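Local coordinates for protein catalase (Bacillus pumilus, PDB 4QOL) that breaks down hydrogen peroxide to water and oxygen at a heme iron and shows peroxidase-like reactivity toward phenolic substrates that reach the heme, at residues 103-107 and 240-244; 9-13 and 37-41. One frame throughout, in Å; residues are numbered along the deposited sequence.

Contact 1: 103-107 and 240-244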
loop_
_atom_site.group_PDB
_atom_site.type_symbol
_atom_site.label_atom_id
_atom_site.label_comp_id
_atom_site.label_asym_id
_atom_site.label_seq_id
_atom_site.Cartn_x
_atom_site.Cartn_y
_atom_site.Cartn_z
ATOM N N GLY A 103 -3.028 -8.576 20.671
ATOM C CA GLY A 103 -3.998 -9.450 21.222
ATOM C C GLY A 103 -3.355 -10.519 22.091
ATOM O O GLY A 103 -4.085 -11.120 22.815
ATOM N N SER A 104 -2.021 -10.728 22.046
ATOM C CA SER A 104 -1.428 -11.824 22.792
ATOM C C SER A 104 -1.349 -11.434 24.272
ATOM O O SER A 104 -1.420 -10.256 24.637
ATOM C CB SER A 104 -0.008 -12.174 22.259
ATOM O OG SER A 104 0.909 -11.105 22.297
ATOM N N PRO A 105 -1.257 -12.417 25.168
ATOM C CA PRO A 105 -1.232 -12.104 26.596
ATOM C C PRO A 105 0.045 -11.384 27.071
ATOM O O PRO A 105 1.135 -11.542 26.521
ATOM C CB PRO A 105 -1.310 -13.471 27.264
ATOM C CG PRO A 105 -1.906 -14.336 26.208
ATOM C CD PRO A 105 -1.354 -13.868 24.935
ATOM N N GLU A 106 -0.119 -10.630 28.145
ATOM C CA GLU A 106 0.985 -9.836 28.711
ATOM C C GLU A 106 1.644 -10.567 29.914
ATOM O O GLU A 106 2.478 -10.018 30.634
ATOM C CB GLU A 106 0.500 -8.439 29.062
ATOM C CG GLU A 106 0.259 -7.562 27.818
ATOM C CD GLU A 106 -0.380 -6.218 28.135
ATOM O OE1 GLU A 106 -1.322 -6.236 29.001
ATOM O OE2 GLU A 106 -0.040 -5.200 27.469
ATOM N N THR A 107 1.316 -11.843 30.020
ATOM C CA THR A 107 1.878 -12.781 31.005
ATOM C C THR A 107 2.941 -13.727 30.456
ATOM O O THR A 107 3.366 -14.627 31.177
ATOM C CB THR A 107 0.726 -13.653 31.533
ATOM O OG1 THR A 107 -0.090 -14.052 30.468
ATOM C CG2 THR A 107 -0.150 -12.872 32.507
ATOM N N PHE A 240 -5.822 -11.426 29.741
ATOM C CA PHE A 240 -4.749 -11.501 28.769
ATOM C C PHE A 240 -4.212 -10.094 28.422
ATOM O O PHE A 240 -3.371 -9.940 27.537
ATOM C CB PHE A 240 -5.167 -12.278 27.516
ATOM C CG PHE A 240 -6.255 -11.644 26.748
ATOM C CD1 PHE A 240 -7.578 -11.852 27.113
ATOM C CD2 PHE A 240 -5.992 -10.844 25.660
ATOM C CE1 PHE A 240 -8.638 -11.274 26.382
ATOM C CE2 PHE A 240 -7.035 -10.240 24.930
ATOM C CZ PHE A 240 -8.362 -10.447 25.297
ATOM N N GLN A 241 -4.723 -9.055 29.060
ATOM C CA GLN A 241 -4.176 -7.684 28.824
ATOM C C GLN A 241 -3.952 -6.979 30.152
ATOM O O GLN A 241 -4.221 -5.786 30.301
ATOM C CB GLN A 241 -5.078 -6.801 27.902
ATOM C CG GLN A 241 -6.480 -6.541 28.488
ATOM C CD GLN A 241 -7.583 -7.328 27.784
ATOM O OE1 GLN A 241 -7.828 -7.132 26.589
ATOM N NE2 GLN A 241 -8.198 -8.279 28.504
ATOM N N HIS A 242 -3.391 -7.665 31.126
ATOM C CA HIS A 242 -3.436 -7.126 32.475
ATOM C C HIS A 242 -2.492 -5.905 32.699
ATOM O O HIS A 242 -2.712 -5.045 33.595
ATOM C CB HIS A 242 -3.109 -8.223 33.507
ATOM C CG HIS A 242 -1.649 -8.458 33.659
ATOM N ND1 HIS A 242 -0.916 -9.175 32.743
ATOM C CD2 HIS A 242 -0.760 -7.977 34.559
ATOM C CE1 HIS A 242 0.359 -9.137 33.077
ATOM N NE2 HIS A 242 0.487 -8.413 34.166
ATOM N N ALA A 243 -1.429 -5.842 31.886
ATOM C CA ALA A 243 -0.449 -4.777 32.037
ATOM C C ALA A 243 -0.985 -3.561 31.358
ATOM O O ALA A 243 -0.818 -2.457 31.875
ATOM C CB ALA A 243 0.922 -5.223 31.451
ATOM N N THR A 244 -1.612 -3.726 30.180
ATOM C CA THR A 244 -2.249 -2.577 29.575
ATOM C C THR A 244 -3.324 -2.008 30.543
ATOM O O THR A 244 -3.460 -0.789 30.710
ATOM C CB THR A 244 -2.907 -3.006 28.267
ATOM O OG1 THR A 244 -1.898 -3.199 27.268
ATOM C CG2 THR A 244 -3.848 -1.971 27.677
HETATM O O HOH W 1 -2.168 -10.373 30.620
#
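With CG lying beside its backbone N (chi1 -73°) and the next bond extended (chi2 173°), Glu106 carries its carboxylate straight to the first turn of helix 242-253, where Thr244, its OG1 anti to its own carbonyl carbon, meets it. Glu106 OE1 takes the backbone N-H of Thr244 (N to OE1 2.8 Å) on its syn side but tilted 27° out of the carboxylate plane, in a nearly straight bond, and also a weaker, bent one from Ala243 N. Glu106 OE2 accepts from Thr244 OG1 at 2.7 Å and is held again by Tyr191, so both oxygens of this buried acid are gripped and its rotation is fixed. A glutamate suits the place because its reach and negative charge match N-H groups at the positive end of the helix dipole, which would probably stabilise the anion. The methyl of Ala243 is small enough to lie against the carboxylate. Water 1, in the plane of the His242 ring at its edge, links ND1 to Glu106 N and His242 N, while His242 NE2 bonds to Ala189 O. Just before Glu106, Pro105 CA sends a C-H toward Phe240 O (CA to O 3.2 Å), and Phe240 forms an edge-to-face pair with His100 of the second subunit. In the catalase fold, a carboxylate from the loop between barrel strands 88-96 and 113-120 thus holds the N-terminus of helix 242-253.

Contact 2: 9-13 and 37-41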
loop_
_atom_site.group_PDB
_atom_site.type_symbol
_atom_site.label_atom_id
_atom_site.label_comp_id
_atom_site.label_asym_id
_atom_site.label_seq_id
_atom_site.Cartn_x
_atom_site.Cartn_y
_atom_site.Cartn_z
ATOM N N LEU A 9 -25.259 12.773 12.292
ATOM C CA LEU A 9 -24.424 11.769 11.626
ATOM C C LEU A 9 -24.326 12.145 10.162
ATOM O O LEU A 9 -25.307 12.445 9.578
ATOM C CB LEU A 9 -25.039 10.381 11.846
ATOM C CG LEU A 9 -24.124 9.241 11.447
ATOM C CD1 LEU A 9 -23.190 8.914 12.589
ATOM C CD2 LEU A 9 -24.950 8.007 11.085
ATOM N N THR A 10 -23.115 12.186 9.605
ATOM C CA THR A 10 -22.919 12.568 8.213
ATOM C C THR A 10 -22.113 11.490 7.478
ATOM O O THR A 10 -21.412 10.697 8.072
ATOM C CB THR A 10 -22.171 13.895 8.107
ATOM O OG1 THR A 10 -20.792 13.709 8.462
ATOM C CG2 THR A 10 -22.785 14.951 8.955
ATOM N N THR A 11 -22.144 11.568 6.169
ATOM C CA THR A 11 -21.124 10.889 5.365
ATOM C C THR A 11 -19.794 11.670 5.462
ATOM O O THR A 11 -19.748 12.797 5.994
ATOM C CB THR A 11 -21.540 10.858 3.892
ATOM O OG1 THR A 11 -21.534 12.173 3.303
ATOM C CG2 THR A 11 -22.926 10.187 3.688
ATOM N N ASN A 12 -18.726 11.143 4.861
ATOM C CA ASN A 12 -17.469 11.865 4.741
ATOM C C ASN A 12 -17.487 13.074 3.823
ATOM O O ASN A 12 -16.547 13.877 3.872
ATOM C CB ASN A 12 -16.322 10.916 4.390
ATOM C CG ASN A 12 -16.099 9.865 5.438
ATOM O OD1 ASN A 12 -16.326 10.080 6.638
ATOM N ND2 ASN A 12 -15.654 8.679 5.004
ATOM N N GLN A 13 -18.546 13.175 2.998
ATOM C CA GLN A 13 -18.790 14.333 2.166
ATOM C C GLN A 13 -19.488 15.432 2.959
ATOM O O GLN A 13 -19.733 16.516 2.421
ATOM C CB GLN A 13 -19.630 13.980 0.965
ATOM C CG GLN A 13 -19.103 12.845 0.066
ATOM C CD GLN A 13 -17.956 13.276 -0.803
ATOM O OE1 GLN A 13 -17.620 14.475 -0.914
ATOM N NE2 GLN A 13 -17.274 12.293 -1.378
ATOM N N TYR A 37 -24.722 5.192 -1.236
ATOM C CA TYR A 37 -23.388 5.691 -0.974
ATOM C C TYR A 37 -23.016 5.539 0.508
ATOM O O TYR A 37 -21.873 5.229 0.839
ATOM C CB TYR A 37 -23.286 7.179 -1.373
ATOM C CG TYR A 37 -21.928 7.789 -1.033
ATOM C CD1 TYR A 37 -20.849 7.622 -1.907
ATOM C CD2 TYR A 37 -21.702 8.510 0.171
ATOM C CE1 TYR A 37 -19.615 8.184 -1.629
ATOM C CE2 TYR A 37 -20.455 9.034 0.454
ATOM C CZ TYR A 37 -19.408 8.889 -0.454
ATOM O OH TYR A 37 -18.158 9.370 -0.150
ATOM N N HIS A 38 -23.958 5.834 1.401
ATOM C CA HIS A 38 -23.676 5.701 2.815
ATOM C C HIS A 38 -23.248 4.281 3.203
ATOM O O HIS A 38 -22.270 4.095 3.934
ATOM C CB HIS A 38 -24.889 6.134 3.664
ATOM C CG HIS A 38 -24.708 5.959 5.159
ATOM N ND1 HIS A 38 -23.571 6.340 5.838
ATOM C CD2 HIS A 38 -25.550 5.509 6.109
ATOM C CE1 HIS A 38 -23.716 6.116 7.134
ATOM N NE2 HIS A 38 -24.878 5.553 7.319
ATOM N N LEU A 39 -23.977 3.287 2.743
ATOM C CA LEU A 39 -23.650 1.879 3.023
ATOM C C LEU A 39 -22.225 1.572 2.513
ATOM O O LEU A 39 -21.391 1.037 3.255
ATOM C CB LEU A 39 -24.621 0.880 2.368
ATOM C CG LEU A 39 -24.335 -0.616 2.458
ATOM C CD1 LEU A 39 -24.522 -1.104 3.910
ATOM C CD2 LEU A 39 -25.224 -1.500 1.546
ATOM N N ILE A 40 -21.973 1.913 1.250
ATOM C CA ILE A 40 -20.734 1.515 0.646
ATOM C C ILE A 40 -19.578 2.301 1.304
ATOM O O ILE A 40 -18.502 1.725 1.621
ATOM C CB ILE A 40 -20.749 1.671 -0.877
ATOM C CG1 ILE A 40 -21.813 0.796 -1.514
ATOM C CG2 ILE A 40 -19.384 1.350 -1.459
ATOM C CD1 ILE A 40 -21.676 -0.661 -1.166
ATOM N N GLU A 41 -19.764 3.598 1.604
ATOM C CA GLU A 41 -18.650 4.370 2.180
ATOM C C GLU A 41 -18.303 3.815 3.574
ATOM O O GLU A 41 -17.133 3.721 3.956
ATOM C CB GLU A 41 -19.034 5.857 2.288
ATOM C CG GLU A 41 -17.933 6.802 2.841
ATOM C CD GLU A 41 -18.450 8.222 3.155
ATOM O OE1 GLU A 41 -19.038 8.398 4.216
ATOM O OE2 GLU A 41 -18.052 9.131 2.454
#
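The carboxylate of Glu41 lies stacked against the side-chain amide of Asn12, their planes 26° apart, and Asn12 CB comes within 3.2 Å of Glu41 OE2. From this position Glu41 OE1 turns its syn lone pair to the backbone N-H of Asn12, a nearly straight bond with N and OE1 2.8 Å apart. Glu41 suits its place because it is long enough to reach from the helix to the loop backbone and still present OE2 to Tyr37 OH, a turn earlier, which donates to it at 2.6 Å from the anti side and well out of the carboxylate plane. Thr11 comes to the edge of the Tyr37 ring, its CB 4.0 Å from Tyr37 CE2, while Gln13 crosses that ring at about a right angle. Thr11 OG1 accepts from Gln13 N, an ST turn in the N-terminal arm of the catalase chain, where it packs on helix 37-46; a threonine gives both this hydroxyl and a methyl for the helix side. The bend in the Gln13 chain (chi2 -76°) brings NE2 to Tyr37 OH at 3.3 Å, the hydroxyl lying near the amide plane. A phenylalanine in place of Tyr37 would probably leave Glu41 OE2 without this donor and the Gln13 amide freer to turn. Gln368 of the third subunit bonds to both Asn12 ND2 and Glu41 OE1, and His38 NE2 is held by Asn20 of its own chain.

Overall arrangement
From the N terminus, contact 2 comes first: the arm at 9-13 runs out through a loop with the short strand 25-26 and returns at helix 37-46, closing a small local loop. The chain then enters the main antiparallel sheet, and contact 1 opens in the loop between strands 88-96 and 113-120. It closes 133 residues later at the start of helix 242-253, joining that loop to a helix that leads into strand 258-267. The two contacts are in series and neither nest nor cross; the centres of contact 1 and contact 2 are about 36 Å apart. Contact 2 lies on an arm among neighbouring subunits, contact 1 nearer the chain's centre, and both reach the second subunit.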